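Local coordinates for protein homoserine kinase (Cytophaga hutchinsonii, PDB 4P52) that probably transfers the gamma-phosphate of ATP to the hydroxyl of L-homoserine, a step toward threonine, as a member of the GHMP kinase family, at residues N192-I197 and E296-I301; N239-I244 and G275-S280; V259-F264 and C279-S284; I288-T293 and Q303-G308. One frame throughout, in Å; residues are numbered along the deposited sequence.

Contact 1 of 4, residues N192-I197 and E296-I301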
loop_
_atom_site.group_PDB
_atom_site.type_symbol
_atom_site.label_atom_id
_atom_site.label_comp_id
_atom_site.label_asym_id
_atom_site.label_seq_id
_atom_site.Cartn_x
_atom_site.Cartn_y
_atom_site.Cartn_z
ATOM N N ASN A 192 -20.486 -3.364 6.243
ATOM C CA ASN A 192 -21.090 -4.623 5.851
ATOM C C ASN A 192 -20.016 -5.653 5.507
ATOM O O ASN A 192 -20.287 -6.671 4.877
ATOM C CB ASN A 192 -21.983 -4.392 4.637
ATOM C CG ASN A 192 -21.185 -3.960 3.411
ATOM O OD1 ASN A 192 -20.271 -3.126 3.496
ATOM N ND2 ASN A 192 -21.510 -4.544 2.268
ATOM N N LEU A 193 -18.786 -5.390 5.919
ATOM C CA LEU A 193 -17.696 -6.303 5.641
ATOM C C LEU A 193 -17.581 -7.338 6.770
ATOM O O LEU A 193 -17.434 -6.982 7.948
ATOM C CB LEU A 193 -16.388 -5.524 5.451
ATOM C CG LEU A 193 -15.215 -6.438 5.177
ATOM C CD1 LEU A 193 -15.221 -6.832 3.709
ATOM C CD2 LEU A 193 -13.921 -5.764 5.573
ATOM N N TYR A 194 -17.657 -8.614 6.405
ATOM C CA TYR A 194 -17.643 -9.689 7.394
ATOM C C TYR A 194 -16.418 -10.542 7.220
ATOM O O TYR A 194 -15.901 -10.712 6.098
ATOM C CB TYR A 194 -18.860 -10.573 7.228
ATOM C CG TYR A 194 -20.109 -9.979 7.789
ATOM C CD1 TYR A 194 -20.803 -8.997 7.086
ATOM C CD2 TYR A 194 -20.609 -10.410 9.034
ATOM C CE1 TYR A 194 -21.954 -8.456 7.594
ATOM C CE2 TYR A 194 -21.764 -9.864 9.561
ATOM C CZ TYR A 194 -22.418 -8.886 8.827
ATOM O OH TYR A 194 -23.548 -8.324 9.322
ATOM N N ALA A 195 -15.948 -11.056 8.347
ATOM C CA ALA A 195 -14.828 -11.972 8.400
ATOM C C ALA A 195 -15.323 -13.322 8.945
ATOM O O ALA A 195 -15.996 -13.380 10.003
ATOM C CB ALA A 195 -13.772 -11.410 9.301
ATOM N N THR A 196 -15.036 -14.393 8.203
ATOM C CA THR A 196 -15.268 -15.723 8.693
ATOM C C THR A 196 -13.909 -16.274 9.036
ATOM O O THR A 196 -13.031 -16.301 8.174
ATOM C CB THR A 196 -15.951 -16.620 7.649
ATOM O OG1 THR A 196 -17.153 -15.990 7.191
ATOM C CG2 THR A 196 -16.318 -17.956 8.278
ATOM N N ILE A 197 -13.735 -16.675 10.299
ATOM C CA ILE A 197 -12.523 -17.339 10.784
ATOM C C ILE A 197 -12.819 -18.825 11.006
ATOM O O ILE A 197 -13.816 -19.179 11.653
ATOM C CB ILE A 197 -12.049 -16.818 12.172
ATOM C CG1 ILE A 197 -11.826 -15.307 12.225
ATOM C CG2 ILE A 197 -10.740 -17.474 12.569
ATOM C CD1 ILE A 197 -11.232 -14.742 10.977
ATOM N N GLU A 296 -25.454 -13.526 5.513
ATOM C CA GLU A 296 -25.682 -14.781 4.836
ATOM C C GLU A 296 -24.399 -15.349 4.225
ATOM O O GLU A 296 -24.104 -16.530 4.425
ATOM C CB GLU A 296 -26.747 -14.624 3.773
ATOM C CG GLU A 296 -27.677 -15.817 3.740
ATOM C CD GLU A 296 -28.848 -15.604 2.803
ATOM O OE1 GLU A 296 -29.987 -15.416 3.301
ATOM O OE2 GLU A 296 -28.621 -15.608 1.572
ATOM N N ALA A 297 -23.638 -14.518 3.506
ATOM C CA ALA A 297 -22.446 -14.990 2.789
ATOM C C ALA A 297 -21.383 -15.520 3.750
ATOM O O ALA A 297 -20.812 -16.580 3.514
ATOM C CB ALA A 297 -21.871 -13.905 1.867
ATOM N N ALA A 298 -21.148 -14.798 4.840
ATOM C CA ALA A 298 -20.133 -15.188 5.797
ATOM C C ALA A 298 -20.467 -16.557 6.374
ATOM O O ALA A 298 -19.586 -17.391 6.535
ATOM C CB ALA A 298 -19.993 -14.157 6.903
ATOM N N GLN A 299 -21.735 -16.790 6.668
ATOM C CA GLN A 299 -22.135 -18.068 7.238
ATOM C C GLN A 299 -21.968 -19.233 6.288
ATOM O O GLN A 299 -21.428 -20.278 6.689
ATOM C CB GLN A 299 -23.547 -18.023 7.787
ATOM C CG GLN A 299 -23.589 -17.386 9.168
ATOM C CD GLN A 299 -24.966 -16.823 9.510
ATOM O OE1 GLN A 299 -25.955 -17.117 8.831
ATOM N NE2 GLN A 299 -25.036 -16.018 10.566
ATOM N N LYS A 300 -22.392 -19.070 5.035
ATOM C CA LYS A 300 -22.183 -20.165 4.100
ATOM C C LYS A 300 -20.693 -20.386 3.713
ATOM O O LYS A 300 -20.267 -21.528 3.461
ATOM C CB LYS A 300 -23.193 -20.209 2.946
ATOM C CG LYS A 300 -23.317 -18.976 2.096
ATOM C CD LYS A 300 -23.863 -19.327 0.711
ATOM C CE LYS A 300 -22.786 -19.994 -0.157
ATOM N NZ LYS A 300 -23.197 -20.187 -1.574
ATOM N N ILE A 301 -19.888 -19.331 3.743
ATOM C CA ILE A 301 -18.461 -19.513 3.627
ATOM C C ILE A 301 -17.933 -20.379 4.782
ATOM O O ILE A 301 -17.180 -21.309 4.563
ATOM C CB ILE A 301 -17.721 -18.164 3.515
ATOM C CG1 ILE A 301 -17.931 -17.572 2.111
ATOM C CG2 ILE A 301 -16.229 -18.324 3.760
ATOM C CD1 ILE A 301 -17.957 -16.055 2.095
#

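Contact 2 of 4, residues N239-I244 and G275-S280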
loop_
_atom_site.group_PDB
_atom_site.type_symbol
_atom_site.label_atom_id
_atom_site.label_comp_id
_atom_site.label_asym_id
_atom_site.label_seq_id
_atom_site.Cartn_x
_atom_site.Cartn_y
_atom_site.Cartn_z
ATOM N N ASN A 239 -14.576 2.143 0.514
ATOM C CA ASN A 239 -15.695 1.214 0.520
ATOM C C ASN A 239 -15.935 0.544 -0.829
ATOM O O ASN A 239 -17.067 0.300 -1.210
ATOM C CB ASN A 239 -16.984 1.907 1.017
ATOM C CG ASN A 239 -16.834 2.560 2.401
ATOM O OD1 ASN A 239 -16.200 2.012 3.313
ATOM N ND2 ASN A 239 -17.441 3.733 2.562
ATOM N N ASP A 240 -14.879 0.243 -1.567
ATOM C CA ASP A 240 -15.055 -0.521 -2.804
ATOM C C ASP A 240 -14.726 -2.006 -2.553
ATOM O O ASP A 240 -13.675 -2.350 -1.997
ATOM C CB ASP A 240 -14.258 0.089 -3.975
ATOM C CG ASP A 240 -14.160 -0.843 -5.197
ATOM O OD1 ASP A 240 -14.296 -2.079 -5.042
ATOM O OD2 ASP A 240 -13.910 -0.352 -6.327
ATOM N N THR A 241 -15.645 -2.862 -2.995
ATOM C CA THR A 241 -15.635 -4.308 -2.772
ATOM C C THR A 241 -14.817 -5.060 -3.796
ATOM O O THR A 241 -13.991 -5.893 -3.443
ATOM C CB THR A 241 -17.107 -4.824 -2.727
ATOM O OG1 THR A 241 -17.430 -5.070 -1.362
ATOM C CG2 THR A 241 -17.422 -6.114 -3.645
ATOM N N SER A 242 -15.072 -4.755 -5.062
ATOM C CA SER A 242 -14.464 -5.431 -6.194
ATOM C C SER A 242 -12.926 -5.296 -6.224
ATOM O O SER A 242 -12.227 -6.182 -6.740
ATOM C CB SER A 242 -15.075 -4.858 -7.472
ATOM O OG SER A 242 -14.846 -5.723 -8.565
ATOM N N LEU A 243 -12.424 -4.177 -5.683
ATOM C CA LEU A 243 -10.999 -3.851 -5.662
ATOM C C LEU A 243 -10.315 -4.686 -4.582
ATOM O O LEU A 243 -9.239 -5.252 -4.827
ATOM C CB LEU A 243 -10.758 -2.350 -5.420
ATOM C CG LEU A 243 -9.320 -1.789 -5.356
ATOM C CD1 LEU A 243 -8.534 -2.092 -6.627
ATOM C CD2 LEU A 243 -9.273 -0.294 -5.044
ATOM N N ILE A 244 -10.957 -4.767 -3.411
ATOM C CA ILE A 244 -10.525 -5.650 -2.322
ATOM C C ILE A 244 -10.388 -7.116 -2.778
ATOM O O ILE A 244 -9.377 -7.759 -2.520
ATOM C CB ILE A 244 -11.475 -5.568 -1.135
ATOM C CG1 ILE A 244 -11.468 -4.156 -0.571
ATOM C CG2 ILE A 244 -11.057 -6.564 -0.060
ATOM C CD1 ILE A 244 -12.442 -3.945 0.568
ATOM N N GLY A 275 -18.257 -17.831 -2.476
ATOM C CA GLY A 275 -18.449 -16.417 -2.788
ATOM C C GLY A 275 -17.650 -15.465 -1.910
ATOM O O GLY A 275 -18.034 -14.308 -1.770
ATOM N N ALA A 276 -16.544 -15.917 -1.324
ATOM C CA ALA A 276 -15.731 -15.023 -0.511
ATOM C C ALA A 276 -15.079 -13.972 -1.389
ATOM O O ALA A 276 -14.732 -14.262 -2.529
ATOM C CB ALA A 276 -14.655 -15.796 0.230
ATOM N N LEU A 277 -14.889 -12.762 -0.854
ATOM C CA LEU A 277 -14.113 -11.731 -1.540
ATOM C C LEU A 277 -12.708 -12.217 -1.753
ATOM O O LEU A 277 -12.099 -12.025 -2.822
ATOM C CB LEU A 277 -14.033 -10.488 -0.681
ATOM C CG LEU A 277 -15.175 -9.496 -0.820
ATOM C CD1 LEU A 277 -14.777 -8.210 -0.111
ATOM C CD2 LEU A 277 -15.461 -9.286 -2.308
ATOM N N GLY A 278 -12.192 -12.847 -0.703
ATOM C CA GLY A 278 -10.842 -13.344 -0.704
ATOM C C GLY A 278 -10.654 -14.110 0.578
ATOM O O GLY A 278 -11.473 -14.020 1.511
ATOM N N CYS A 279 -9.554 -14.851 0.641
ATOM C CA CYS A 279 -9.362 -15.808 1.688
ATOM C C CYS A 279 -7.883 -16.083 1.813
ATOM O O CYS A 279 -7.224 -16.320 0.805
ATOM C CB CYS A 279 -10.128 -17.085 1.334
ATOM S SG CYS A 279 -9.737 -18.467 2.423
ATOM N N SER A 280 -7.366 -16.045 3.041
ATOM C CA SER A 280 -5.974 -16.380 3.295
ATOM C C SER A 280 -5.678 -16.888 4.710
ATOM O O SER A 280 -6.584 -17.085 5.520
ATOM C CB SER A 280 -5.058 -15.188 2.973
ATOM O OG SER A 280 -3.702 -15.655 2.751
#

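Contact 3 of 4, residues V259-F264 and C279-S284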
loop_
_atom_site.group_PDB
_atom_site.type_symbol
_atom_site.label_atom_id
_atom_site.label_comp_id
_atom_site.label_asym_id
_atom_site.label_seq_id
_atom_site.Cartn_x
_atom_site.Cartn_y
_atom_site.Cartn_z
ATOM N N VAL A 259 1.903 -24.988 2.717
ATOM C CA VAL A 259 2.304 -26.377 2.860
ATOM C C VAL A 259 2.206 -26.893 4.296
ATOM O O VAL A 259 2.052 -28.112 4.495
ATOM C CB VAL A 259 3.738 -26.669 2.346
ATOM C CG1 VAL A 259 3.839 -26.379 0.856
ATOM C CG2 VAL A 259 4.802 -25.909 3.142
ATOM N N LEU A 260 2.317 -25.983 5.281
ATOM C CA LEU A 260 2.216 -26.340 6.682
ATOM C C LEU A 260 0.780 -26.543 7.134
ATOM O O LEU A 260 0.548 -27.113 8.198
ATOM C CB LEU A 260 2.841 -25.256 7.547
ATOM C CG LEU A 260 4.348 -25.042 7.353
ATOM C CD1 LEU A 260 4.835 -23.852 8.174
ATOM C CD2 LEU A 260 5.168 -26.301 7.647
ATOM N N ILE A 261 -0.197 -26.077 6.367
ATOM C CA ILE A 261 -1.569 -26.140 6.850
ATOM C C ILE A 261 -2.370 -27.217 6.145
ATOM O O ILE A 261 -2.630 -27.125 4.943
ATOM C CB ILE A 261 -2.291 -24.784 6.710
ATOM C CG1 ILE A 261 -1.552 -23.713 7.515
ATOM C CG2 ILE A 261 -3.766 -24.918 7.090
ATOM C CD1 ILE A 261 -1.965 -22.288 7.183
ATOM N N PRO A 262 -2.788 -28.238 6.888
ATOM C CA PRO A 262 -3.477 -29.347 6.221
ATOM C C PRO A 262 -4.759 -28.884 5.547
ATOM O O PRO A 262 -5.549 -28.183 6.167
ATOM C CB PRO A 262 -3.806 -30.292 7.367
ATOM C CG PRO A 262 -2.847 -29.920 8.459
ATOM C CD PRO A 262 -2.646 -28.446 8.335
ATOM N N GLY A 263 -4.938 -29.245 4.277
ATOM C CA GLY A 263 -6.169 -28.959 3.546
ATOM C C GLY A 263 -6.313 -27.531 3.066
ATOM O O GLY A 263 -7.373 -27.141 2.559
ATOM N N PHE A 264 -5.254 -26.741 3.199
ATOM C CA PHE A 264 -5.353 -25.331 2.940
ATOM C C PHE A 264 -5.955 -25.060 1.567
ATOM O O PHE A 264 -6.882 -24.250 1.433
ATOM C CB PHE A 264 -3.994 -24.646 3.021
ATOM C CG PHE A 264 -4.056 -23.189 2.661
ATOM C CD1 PHE A 264 -4.537 -22.263 3.567
ATOM C CD2 PHE A 264 -3.715 -22.757 1.394
ATOM C CE1 PHE A 264 -4.649 -20.924 3.242
ATOM C CE2 PHE A 264 -3.808 -21.406 1.053
ATOM C CZ PHE A 264 -4.273 -20.493 1.994
ATOM N N CYS A 279 -9.554 -14.851 0.641
ATOM C CA CYS A 279 -9.362 -15.808 1.688
ATOM C C CYS A 279 -7.883 -16.083 1.813
ATOM O O CYS A 279 -7.224 -16.320 0.805
ATOM C CB CYS A 279 -10.128 -17.085 1.334
ATOM S SG CYS A 279 -9.737 -18.467 2.423
ATOM N N SER A 280 -7.366 -16.045 3.041
ATOM C CA SER A 280 -5.974 -16.380 3.295
ATOM C C SER A 280 -5.678 -16.888 4.710
ATOM O O SER A 280 -6.584 -17.085 5.520
ATOM C CB SER A 280 -5.058 -15.188 2.973
ATOM O OG SER A 280 -3.702 -15.655 2.751
ATOM N N ILE A 281 -4.400 -17.101 5.005
ATOM C CA ILE A 281 -3.986 -17.536 6.325
ATOM C C ILE A 281 -4.158 -16.403 7.308
ATOM O O ILE A 281 -3.806 -15.282 7.000
ATOM C CB ILE A 281 -2.517 -17.973 6.326
ATOM C CG1 ILE A 281 -2.324 -19.138 5.346
ATOM C CG2 ILE A 281 -2.033 -18.337 7.748
ATOM C CD1 ILE A 281 -0.876 -19.356 4.935
ATOM N N SER A 282 -4.671 -16.690 8.497
ATOM C CA SER A 282 -4.735 -15.668 9.523
ATOM C C SER A 282 -3.450 -15.668 10.317
ATOM O O SER A 282 -3.070 -16.709 10.871
ATOM C CB SER A 282 -5.908 -15.946 10.440
ATOM O OG SER A 282 -5.880 -15.031 11.518
ATOM N N GLY A 283 -2.782 -14.516 10.389
ATOM C CA GLY A 283 -1.475 -14.424 11.062
ATOM C C GLY A 283 -0.510 -15.506 10.569
ATOM O O GLY A 283 -0.241 -15.619 9.371
ATOM N N SER A 284 0.001 -16.337 11.464
ATOM C CA SER A 284 0.917 -17.365 11.021
ATOM C C SER A 284 0.224 -18.754 10.933
ATOM O O SER A 284 0.884 -19.789 10.742
ATOM C CB SER A 284 2.126 -17.385 11.949
ATOM O OG SER A 284 1.667 -17.615 13.264
#

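Contact 4 of 4, residues I288-T293 and Q303-G308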
loop_
_atom_site.group_PDB
_atom_site.type_symbol
_atom_site.label_atom_id
_atom_site.label_comp_id
_atom_site.label_asym_id
_atom_site.label_seq_id
_atom_site.Cartn_x
_atom_site.Cartn_y
_atom_site.Cartn_z
ATOM N N ILE A 288 -7.589 -19.711 9.202
ATOM C CA ILE A 288 -7.827 -19.184 7.882
ATOM C C ILE A 288 -9.009 -18.237 7.978
ATOM O O ILE A 288 -9.961 -18.498 8.718
ATOM C CB ILE A 288 -8.182 -20.330 6.915
ATOM C CG1 ILE A 288 -7.021 -21.335 6.882
ATOM C CG2 ILE A 288 -8.486 -19.814 5.511
ATOM C CD1 ILE A 288 -7.277 -22.554 6.034
ATOM N N PHE A 289 -8.963 -17.132 7.244
ATOM C CA PHE A 289 -10.084 -16.194 7.282
ATOM C C PHE A 289 -10.557 -15.915 5.873
ATOM O O PHE A 289 -9.775 -16.010 4.900
ATOM C CB PHE A 289 -9.709 -14.875 7.977
ATOM C CG PHE A 289 -8.856 -13.993 7.129
ATOM C CD1 PHE A 289 -7.499 -14.268 6.964
ATOM C CD2 PHE A 289 -9.412 -12.910 6.464
ATOM C CE1 PHE A 289 -6.713 -13.468 6.134
ATOM C CE2 PHE A 289 -8.632 -12.106 5.631
ATOM C CZ PHE A 289 -7.286 -12.389 5.458
ATOM N N ALA A 290 -11.824 -15.541 5.771
ATOM C CA ALA A 290 -12.362 -15.121 4.487
ATOM C C ALA A 290 -13.120 -13.819 4.714
ATOM O O ALA A 290 -13.634 -13.583 5.826
ATOM C CB ALA A 290 -13.271 -16.194 3.894
ATOM N N LEU A 291 -13.169 -12.968 3.686
ATOM C CA LEU A 291 -13.943 -11.759 3.794
ATOM C C LEU A 291 -15.128 -11.885 2.874
ATOM O O LEU A 291 -15.027 -12.508 1.810
ATOM C CB LEU A 291 -13.085 -10.521 3.492
ATOM C CG LEU A 291 -11.878 -10.245 4.427
ATOM C CD1 LEU A 291 -11.139 -9.007 3.965
ATOM C CD2 LEU A 291 -12.284 -10.049 5.874
ATOM N N SER A 292 -16.270 -11.354 3.313
ATOM C CA SER A 292 -17.447 -11.270 2.456
ATOM C C SER A 292 -18.243 -10.012 2.810
ATOM O O SER A 292 -17.852 -9.276 3.724
ATOM C CB SER A 292 -18.321 -12.512 2.580
ATOM O OG SER A 292 -18.648 -12.743 3.948
ATOM N N THR A 293 -19.361 -9.791 2.113
ATOM C CA THR A 293 -20.114 -8.555 2.292
ATOM C C THR A 293 -21.508 -8.698 2.922
ATOM O O THR A 293 -22.294 -7.765 2.883
ATOM C CB THR A 293 -20.204 -7.753 0.980
ATOM O OG1 THR A 293 -20.883 -8.532 -0.006
ATOM C CG2 THR A 293 -18.833 -7.466 0.462
ATOM N N GLN A 303 -19.554 -22.543 6.617
ATOM C CA GLN A 303 -20.014 -23.901 6.385
ATOM C C GLN A 303 -19.204 -24.664 5.343
ATOM O O GLN A 303 -18.993 -25.880 5.492
ATOM C CB GLN A 303 -21.515 -23.957 6.083
ATOM C CG GLN A 303 -22.388 -23.847 7.335
ATOM C CD GLN A 303 -21.805 -24.600 8.573
ATOM O OE1 GLN A 303 -21.014 -24.022 9.379
ATOM N NE2 GLN A 303 -22.177 -25.897 8.719
ATOM N N ALA A 304 -18.747 -23.983 4.298
ATOM C CA ALA A 304 -17.972 -24.665 3.259
ATOM C C ALA A 304 -16.517 -24.944 3.689
ATOM O O ALA A 304 -15.934 -25.975 3.331
ATOM C CB ALA A 304 -18.031 -23.899 1.945
HETATM N N MSE A 305 -15.945 -24.040 4.477
HETATM C CA MSE A 305 -14.619 -24.257 5.040
HETATM C C MSE A 305 -14.662 -25.394 6.049
HETATM O O MSE A 305 -13.821 -26.294 5.992
HETATM C CB MSE A 305 -14.026 -22.981 5.615
HETATM C CG MSE A 305 -13.802 -21.915 4.545
HETATM SE SE MSE A 305 -12.803 -20.365 5.313
HETATM C CE MSE A 305 -14.086 -19.623 6.608
ATOM N N LYS A 306 -15.642 -25.383 6.956
ATOM C CA LYS A 306 -15.861 -26.509 7.876
ATOM C C LYS A 306 -15.942 -27.845 7.134
ATOM O O LYS A 306 -15.358 -28.846 7.562
ATOM C CB LYS A 306 -17.122 -26.303 8.719
ATOM C CG LYS A 306 -17.554 -27.526 9.536
ATOM C CD LYS A 306 -18.831 -27.300 10.344
ATOM C CE LYS A 306 -18.670 -26.212 11.411
ATOM N NZ LYS A 306 -17.564 -26.406 12.413
ATOM N N LYS A 307 -16.645 -27.855 6.012
ATOM C CA LYS A 307 -16.828 -29.077 5.251
ATOM C C LYS A 307 -15.493 -29.538 4.634
ATOM O O LYS A 307 -15.245 -30.742 4.508
ATOM C CB LYS A 307 -17.913 -28.849 4.199
ATOM C CG LYS A 307 -18.396 -30.081 3.485
ATOM C CD LYS A 307 -18.764 -29.779 2.037
ATOM C CE LYS A 307 -19.665 -30.869 1.445
ATOM N NZ LYS A 307 -19.900 -30.704 -0.021
ATOM N N GLY A 308 -14.627 -28.584 4.267
ATOM C CA GLY A 308 -13.257 -28.890 3.826
ATOM C C GLY A 308 -12.431 -29.600 4.897
ATOM O O GLY A 308 -11.811 -30.611 4.621
#

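Contact 1 of 4, residues N192-I197 and E296-I301
Thr196 reaches across from its strand to donate its hydroxyl to the helix backbone, with OG1 2.9 Å from Ala298 O. The hydroxyl meets that carbonyl well to the side of the C=O direction: the C=O...donor angle is 108°, with OG1 tilted 31° out of the carbonyl plane. The torsion about the CA-CB bond of Thr196 (chi1 -54°) sets OG1 anti to the carbonyl carbon and beside the backbone N, while CG2, anti to the backbone N, also comes near Ala298 O. The Ala298 methyl points at the strand and sits between two of its residues, with CB 3.4 Å from Thr196 OG1 and 3.8 Å from Tyr194 CB. Tyr194 thus makes its contact through the base of its side chain, and its ring is set obliquely to the methyl. One turn on, Ile301 CG2 approaches Thr196 OG1 at 4.3 Å. The axes of strand 194-197 and helix 296-301 run nearly parallel and approach to 8.0 Å, consistent with the small side chain of Ala298 between them. Helix 295-310 lies over the antiparallel sheet: strand 194-200 is flanked by 288-292, where Ala290 and Ser292 touch Ile301, and by 316-322, where Val320 meets both Thr196 and Ala298.

Contact 2 of 4, residues N239-I244 and G275-S280
Leu277 inserts its two methyls against the first turn of helix 241-247: CD1 faces Ile244, CD2 faces Thr241, and both come near Thr241 O. The better packed side is that of CD1, which lies 4.1 Å from Ile244 CG2. Ile244 is buried, with Leu232 and Leu236 of helix 219-237 also packing on it, and Leu193 touches Leu277. With CG anti to its own carbonyl carbon (chi1 -87°), Leu277 extends toward the helix. The other methyl faces the looser side. Leu277 CD2 stands 3.9 Å from Thr241 O and 4.0 Å from Thr241 CG2, the two side chains crossing at about a right angle, and Thr241 itself is exposed to solvent. No hydrogen bond joins the segments. Replacing Leu277 by an alanine would probably open a gap beside Ile244 and leave the first helical turn without its apolar partner here. The turn is fixed from within by an N-cap: Leu243 N donates to Asp240 OD1 at 2.9 Å, meeting it from above the carboxylate plane. Gly275 closes the preceding helix with a Schellman motif, so the contact joins a capped helix start to a helix-to-strand link of the GHMP kinase C-terminal region.

Contact 3 of 4, residues V259-F264 and C279-S284
The ring of Phe264 meets the other segment through CE1. Ser280 C lies near the ring plane at its edge, 4.4 Å from Phe264 CE1. Ile281 CG1 approaches obliquely, 3.6 Å from Phe264 CE1. Outside residues 279-284, Ile288, Glu254 and Ser258 also touch the phenylalanine. CG of Phe264 is anti to the backbone N (chi1 176°), which carries the ring out toward the strand, about at right angles to the Ile281 side chain. Ile261 completes the apolar group from the other end of the turn, its CD1 lying 3.7 Å from Ile281 CG1. The CG1 methylene of Ile281 is therefore shared by both partners. An alanine in place of Ile281 would probably leave the ring of Phe264 and the Ile261 methyl without their common partner and open a gap between them. Ser280 turns its hydroxyl elsewhere, to Glu254. Both partners are set by a type II beta turn from Ile261 to Phe264, with Pro262 and Gly263 in the middle, Phe264 N bonded to Ile261 O and Gly263 as N-cap of the next helix. Beyond Ile281, Ser282 to Ser284 begin a glycine- and serine-rich loop, consistent with the C-terminal glycine-rich motif of GHMP kinases.

Contact 4 of 4, residues I288-T293 and Q303-G308
Selenomethionine Met305 reaches from the helix to the sheet, its selenium 4.4 Å from Ile288 CG2 and likewise 4.4 Å from Ala290 CB. These two residues are the strand positions whose side chains leave the backbone toward the helix, with Phe289 between them directed the other way. The conformation of Met305 explains the reach: CG lies beside the backbone N (chi1 -63°), the chain is then extended about CB-CG (chi2 -172°) so that SE projects toward the strand, and the last torsion bends CE to one side. The side chain also packs on Thr196 and Ile198 of the neighbouring strand 194-200. Ile288 offers its CG2 branch, which is anti to the backbone N; the CG1-CD1 branch stays farther from the selenium, and Ile288 also touches Phe264 and Val267. Ala290 has nothing beyond its methyl, and Ile301, a turn earlier on the helix, covers it too. Across the strand the Phe289 ring has Leu291 CG in its plane at the edge, and both of these residues pack on Met248. No hydrogen bond or charge links the two segments. The contact is therefore van der Waals packing of apolar groups, slightly loose at this distance; selenium stands in for the natural sulfur, consistent with a flexible methionine thioether as one of the side chains packed between helix 295-310 and the sheet.

Overall arrangement
Following the chain, contact 1 opens first, at strand 194-200, and closes a loop of about a hundred residues when helix 295-310 returns over the sheet. Contacts 2 and 3 are nested inside that loop. They open at helix 241-247 and at the turn before helix 264-273, and close just ahead of and along strand 278-281, their segments sharing Cys279 and Ser280. Contact 4 opens after they have closed, on strand 288-292, and closes further along the helix, so it crosses contact 1. Contacts 1 and 4 tie the helix to two neighbouring strands of the four-stranded antiparallel sheet, their centres about 7 Å apart; contacts 2 and 3 fasten helical and turn segments to the region of its outer strand within this chain.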